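Local atomic coordinates of acetyltransferase (Agrobacterium tumefaciens, PDB entry 2FSR), a protein that probably transfers an acetyl group from acetyl-coenzyme A to an acceptor that has not been established. Residues A[46-51]-A[67-72]; A[74-79]-A[99-104]. One frame throughout, in Å; residues are numbered along the deposited sequence. Where two conformers were deposited one is given.

Contact 1. Residues A[46-51]-A[67-72]; sequences PAYRDF and PSTWGV
Y48 of helix 45-53 meets the methyl of T69 in helix 66-83, and R49 meets its hydroxyl. The tyrosine runs alongside the threonine in the opposite sense, with Y48 CE2 lying 3.6 Å from T69 CG2. Its CG stands anti to the backbone N (chi1 -179°), which carries the ring across the gap and brings Y48 OH within 3.1 Å of V72 CG1. That is tight for an oxygen against a methyl carbon; the valine meets the ring at its edge, near the ring plane, and the two side chains cross at about a right angle. T69 O also lies in plane at the ring edge, 3.7 Å from Y48 CE2.

R49 crosses T69 roughly at right angles. A bend at chi2 turns its chain so that R49 NH1 reaches T69 OG1 at 3.0 Å, a weak hydrogen bond at 127°. Both groups have other partners: R49 NH1 bonds to Y64 O, and T69 OG1 to D65 O. Threonine suits the place because it carries both a methyl and a hydroxyl. The short axes approach to 10.2 Å, a spacing that large side chains must bridge. These are the two helices that follow strand 35-38 in the GNAT fold. The sole hydrogen bond between them here being weak, the join relies largely on the Y48 ring against T69 and V72, while R49 ties its helix to the loop entering helix 66-83.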
loop_
_atom_site.group_PDB
_atom_site.type_symbol
_atom_site.label_atom_id
_atom_site.label_comp_id
_atom_site.label_asym_id
_atom_site.label_seq_id
_atom_site.Cartn_x
_atom_site.Cartn_y
_atom_site.Cartn_z
ATOM N N PRO A 46 7.763 15.407 -0.296
ATOM C CA PRO A 46 7.655 16.219 -1.498
ATOM C C PRO A 46 7.246 15.459 -2.767
ATOM O O PRO A 46 6.353 15.937 -3.480
ATOM C CB PRO A 46 9.052 16.842 -1.624
ATOM C CG PRO A 46 9.529 16.937 -0.208
ATOM C CD PRO A 46 9.052 15.628 0.394
ATOM N N ALA A 47 7.873 14.315 -3.049
ATOM C CA ALA A 47 7.538 13.560 -4.277
ATOM C C ALA A 47 6.130 12.985 -4.142
ATOM O O ALA A 47 5.369 12.904 -5.127
ATOM C CB ALA A 47 8.547 12.467 -4.521
ATOM N N TYR A 48 5.769 12.591 -2.917
ATOM C CA TYR A 48 4.423 12.071 -2.660
ATOM C C TYR A 48 3.371 13.133 -2.947
ATOM O O TYR A 48 2.350 12.839 -3.583
ATOM C CB TYR A 48 4.339 11.575 -1.206
ATOM C CG TYR A 48 3.017 10.972 -0.776
ATOM C CD1 TYR A 48 2.713 9.635 -1.053
ATOM C CD2 TYR A 48 2.087 11.731 -0.094
ATOM C CE1 TYR A 48 1.505 9.093 -0.645
ATOM C CE2 TYR A 48 0.872 11.197 0.322
ATOM C CZ TYR A 48 0.589 9.880 0.033
ATOM O OH TYR A 48 -0.613 9.346 0.456
ATOM N N ARG A 49 3.622 14.362 -2.493
ATOM C CA ARG A 49 2.681 15.461 -2.671
ATOM C C ARG A 49 2.591 15.818 -4.157
ATOM O O ARG A 49 1.500 16.059 -4.671
ATOM C CB ARG A 49 3.126 16.671 -1.833
ATOM C CG ARG A 49 2.338 17.941 -2.042
ATOM C CD ARG A 49 0.840 17.783 -1.800
ATOM N NE ARG A 49 0.137 19.002 -2.223
ATOM C CZ ARG A 49 -1.092 19.044 -2.736
ATOM N NH1 ARG A 49 -1.812 17.927 -2.886
ATOM N NH2 ARG A 49 -1.621 20.208 -3.117
ATOM N N ASP A 50 3.735 15.859 -4.841
ATOM C CA ASP A 50 3.750 16.077 -6.297
ATOM C C ASP A 50 2.796 15.095 -6.986
ATOM O O ASP A 50 1.944 15.500 -7.791
ATOM C CB ASP A 50 5.165 15.907 -6.883
ATOM C CG ASP A 50 6.110 17.063 -6.548
ATOM O OD1 ASP A 50 5.669 18.112 -6.024
ATOM O OD2 ASP A 50 7.324 16.909 -6.831
ATOM N N PHE A 51 2.897 13.823 -6.617
ATOM C CA PHE A 51 2.031 12.803 -7.204
ATOM C C PHE A 51 0.559 13.072 -6.857
ATOM O O PHE A 51 -0.316 13.084 -7.731
ATOM C CB PHE A 51 2.434 11.403 -6.711
ATOM C CG PHE A 51 1.455 10.315 -7.099
ATOM C CD1 PHE A 51 1.517 9.740 -8.354
ATOM C CD2 PHE A 51 0.479 9.884 -6.215
ATOM C CE1 PHE A 51 0.602 8.730 -8.728
ATOM C CE2 PHE A 51 -0.435 8.877 -6.579
ATOM C CZ PHE A 51 -0.363 8.309 -7.837
ATOM N N PRO A 67 -3.982 19.530 2.712
ATOM C CA PRO A 67 -4.374 18.891 3.974
ATOM C C PRO A 67 -4.743 17.418 3.821
ATOM O O PRO A 67 -4.347 16.600 4.663
ATOM C CB PRO A 67 -5.570 19.731 4.453
ATOM C CG PRO A 67 -5.383 21.051 3.769
ATOM C CD PRO A 67 -4.750 20.771 2.458
ATOM N N SER A 68 -5.472 17.072 2.759
ATOM C CA SER A 68 -5.845 15.667 2.540
ATOM C C SER A 68 -4.601 14.826 2.257
ATOM O O SER A 68 -4.474 13.710 2.771
ATOM C CB SER A 68 -6.872 15.523 1.407
ATOM O OG SER A 68 -8.076 16.209 1.714
ATOM N N THR A 69 -3.671 15.363 1.465
ATOM C CA THR A 69 -2.439 14.626 1.156
ATOM C C THR A 69 -1.639 14.333 2.424
ATOM O O THR A 69 -1.146 13.210 2.652
ATOM C CB THR A 69 -1.552 15.392 0.171
ATOM O OG1 THR A 69 -2.273 15.606 -1.047
ATOM C CG2 THR A 69 -0.286 14.579 -0.133
ATOM N N TRP A 70 -1.525 15.352 3.273
ATOM C CA TRP A 70 -0.839 15.190 4.545
ATOM C C TRP A 70 -1.549 14.172 5.444
ATOM O O TRP A 70 -0.892 13.324 6.055
ATOM C CB TRP A 70 -0.701 16.548 5.242
ATOM C CG TRP A 70 -0.012 16.499 6.582
ATOM C CD1 TRP A 70 -0.557 16.817 7.800
ATOM C CD2 TRP A 70 1.347 16.088 6.844
ATOM N NE1 TRP A 70 0.373 16.626 8.807
ATOM C CE2 TRP A 70 1.547 16.181 8.251
ATOM C CE3 TRP A 70 2.411 15.639 6.037
ATOM C CZ2 TRP A 70 2.769 15.865 8.859
ATOM C CZ3 TRP A 70 3.622 15.319 6.653
ATOM C CH2 TRP A 70 3.796 15.442 8.054
ATOM N N GLY A 71 -2.870 14.254 5.515
ATOM C CA GLY A 71 -3.615 13.276 6.310
ATOM C C GLY A 71 -3.405 11.842 5.835
ATOM O O GLY A 71 -3.197 10.961 6.663
ATOM N N VAL A 72 -3.456 11.591 4.525
ATOM C CA VAL A 72 -3.183 10.220 4.038
ATOM C C VAL A 72 -1.751 9.770 4.354
ATOM O O VAL A 72 -1.517 8.631 4.777
ATOM C CB VAL A 72 -3.456 10.086 2.518
ATOM C CG1 VAL A 72 -3.215 8.643 2.048
ATOM C CG2 VAL A 72 -4.904 10.490 2.209
#

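Contact 2. Residues A[74-79]-A[99-104]; sequences CHDLAN and IGQIGI
D76 OD2 is gripped from strand 97-105 by Q101 and by a bound water. Q101 NE2 donates to D76 OD2 at 2.9 Å, with an N-H...O angle of 145°. The donor comes from above the carboxylate, 59° out of its plane, and the carboxylate and amide planes are nearly perpendicular. The water, 2.8 Å from D76 OD2, donates there and also to Q101 OE1 at 2.7 Å. It thus bridges two acceptors, D76 OD2 and Q101 OE1, that stand 3.4 Å apart and could not bond to each other. Glutamine suits this buried position because its amide can donate and accept at once; with CG anti to the backbone N (chi1 -175°) and the chain extended beyond it, the amide spans the distance from sheet to helix.

Helix 66-83 covers one face of the central antiparallel sheet of the GNAT alpha/beta sandwich, and I102 and I104 pack on helix 128-143 over the other. G103 presents bare backbone to the helix, its CA 7.2 Å from D76 CA. At the start of 99-104, I99 and G100 form a classic beta bulge against I90, and the backbone angles of G100 call for glycine.

One helical turn beyond D76, N79 points toward the strand. N79 OD1 accepts from H106 N and lies 3.8 Å from I104 O, another acceptor, which bonds to H85 ND1. N79 ND2 donates weakly to H75 O at 2.9 Å.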
loop_
_atom_site.group_PDB
_atom_site.type_symbol
_atom_site.label_atom_id
_atom_site.label_comp_id
_atom_site.label_asym_id
_atom_site.label_seq_id
_atom_site.Cartn_x
_atom_site.Cartn_y
_atom_site.Cartn_z
ATOM N N CYS A 74 0.140 10.717 6.794
ATOM C CA CYS A 74 0.200 10.407 8.221
ATOM C C CYS A 74 -0.526 9.095 8.579
ATOM O O CYS A 74 0.000 8.317 9.397
ATOM C CB CYS A 74 -0.363 11.549 9.031
ATOM S SG CYS A 74 0.710 13.046 9.027
ATOM N N HIS A 75 -1.671 8.849 7.939
ATOM C CA HIS A 75 -2.403 7.569 8.072
ATOM C C HIS A 75 -1.483 6.421 7.629
ATOM O O HIS A 75 -1.390 5.378 8.296
ATOM C CB HIS A 75 -3.680 7.654 7.230
ATOM C CG HIS A 75 -4.188 6.333 6.746
ATOM N ND1 HIS A 75 -5.254 5.693 7.343
ATOM C CD2 HIS A 75 -3.803 5.558 5.702
ATOM C CE1 HIS A 75 -5.500 4.567 6.687
ATOM N NE2 HIS A 75 -4.651 4.476 5.674
ATOM N N ASP A 76 -0.781 6.639 6.515
ATOM C CA ASP A 76 0.104 5.611 5.964
ATOM C C ASP A 76 1.186 5.144 6.970
ATOM O O ASP A 76 1.496 3.963 7.091
ATOM C CB ASP A 76 0.776 6.146 4.700
ATOM C CG ASP A 76 -0.174 6.275 3.504
ATOM O OD1 ASP A 76 -1.234 5.598 3.475
ATOM O OD2 ASP A 76 0.177 7.021 2.551
ATOM N N LEU A 77 1.758 6.107 7.702
ATOM C CA LEU A 77 2.759 5.818 8.706
ATOM C C LEU A 77 2.098 5.301 9.982
ATOM O O LEU A 77 2.506 4.267 10.511
ATOM C CB LEU A 77 3.600 7.083 8.977
ATOM C CG LEU A 77 4.713 6.997 10.029
ATOM C CD1 LEU A 77 4.198 7.045 11.459
ATOM C CD2 LEU A 77 5.630 5.759 9.839
ATOM N N ALA A 78 1.061 6.000 10.449
ATOM C CA ALA A 78 0.426 5.700 11.744
ATOM C C ALA A 78 -0.245 4.333 11.831
ATOM O O ALA A 78 -0.373 3.772 12.933
ATOM C CB ALA A 78 -0.574 6.782 12.125
ATOM N N ASN A 79 -0.672 3.794 10.684
ATOM C CA ASN A 79 -1.306 2.475 10.700
ATOM C C ASN A 79 -0.412 1.416 11.361
ATOM O O ASN A 79 -0.914 0.491 11.995
ATOM C CB ASN A 79 -1.743 2.041 9.288
ATOM C CG ASN A 79 -3.174 2.453 8.950
ATOM O OD1 ASN A 79 -3.958 1.631 8.459
ATOM N ND2 ASN A 79 -3.531 3.708 9.209
ATOM N N ILE A 99 10.254 5.171 -5.845
ATOM C CA ILE A 99 9.431 5.082 -7.049
ATOM C C ILE A 99 7.936 4.944 -6.774
ATOM O O ILE A 99 7.151 4.896 -7.701
ATOM C CB ILE A 99 9.901 3.930 -7.985
ATOM C CG1 ILE A 99 9.743 2.569 -7.311
ATOM C CG2 ILE A 99 11.378 4.163 -8.389
ATOM C CD1 ILE A 99 9.707 1.391 -8.277
ATOM N N GLY A 100 7.547 4.853 -5.502
ATOM C CA GLY A 100 6.120 4.772 -5.189
ATOM C C GLY A 100 5.884 4.222 -3.797
ATOM O O GLY A 100 6.724 4.384 -2.938
ATOM N N GLN A 101 4.728 3.593 -3.598
ATOM C CA GLN A 101 4.310 3.211 -2.255
ATOM C C GLN A 101 3.385 2.009 -2.347
ATOM O O GLN A 101 2.598 1.878 -3.299
ATOM C CB GLN A 101 3.598 4.384 -1.588
ATOM C CG GLN A 101 3.227 4.138 -0.122
ATOM C CD GLN A 101 2.182 5.119 0.354
ATOM O OE1 GLN A 101 1.047 5.077 -0.109
ATOM N NE2 GLN A 101 2.569 6.033 1.262
ATOM N N ILE A 102 3.487 1.153 -1.332
ATOM C CA ILE A 102 2.599 0.007 -1.148
ATOM C C ILE A 102 2.100 0.029 0.296
ATOM O O ILE A 102 2.842 0.438 1.189
ATOM C CB ILE A 102 3.346 -1.336 -1.450
ATOM C CG1 ILE A 102 2.385 -2.533 -1.433
ATOM C CG2 ILE A 102 4.509 -1.561 -0.476
ATOM C CD1 ILE A 102 1.433 -2.611 -2.578
ATOM N N GLY A 103 0.850 -0.370 0.533
ATOM C CA GLY A 103 0.364 -0.361 1.923
ATOM C C GLY A 103 -0.847 -1.210 2.207
ATOM O O GLY A 103 -1.590 -1.589 1.305
ATOM N N ILE A 104 -1.018 -1.523 3.488
ATOM C CA ILE A 104 -2.270 -2.078 3.952
ATOM C C ILE A 104 -2.888 -1.098 4.948
ATOM O O ILE A 104 -2.228 -0.652 5.891
ATOM C CB ILE A 104 -2.092 -3.466 4.575
ATOM C CG1 ILE A 104 -1.572 -4.455 3.528
ATOM C CG2 ILE A 104 -3.404 -3.980 5.175
ATOM C CD1 ILE A 104 -0.989 -5.727 4.145
HETATM O O HOH W 1 -1.085 6.786 0.112
#

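How the contacts relate
Helix 66-83 serves both contacts: residues 67-72 meet helix 45-53, and residues 74-79, further along, lie against strand 97-105. The centres of the two contacts are about 11 Å apart, yet their side chains touch. Y48 of contact 1 places OH 3.2 Å from D76 OD2 of contact 2, a probable hydrogen bond that adds a third partner to that oxygen, and Y48 CE1 packs 3.8 Å from Q101 NE2. The tyrosine thus connects the helix pair with the polar group buried over the sheet. A bound di(hydroxyethyl)ether, probably from crystallisation, lies about 5 Å from the V72 side chain, possibly marking a pocket beside contact 1.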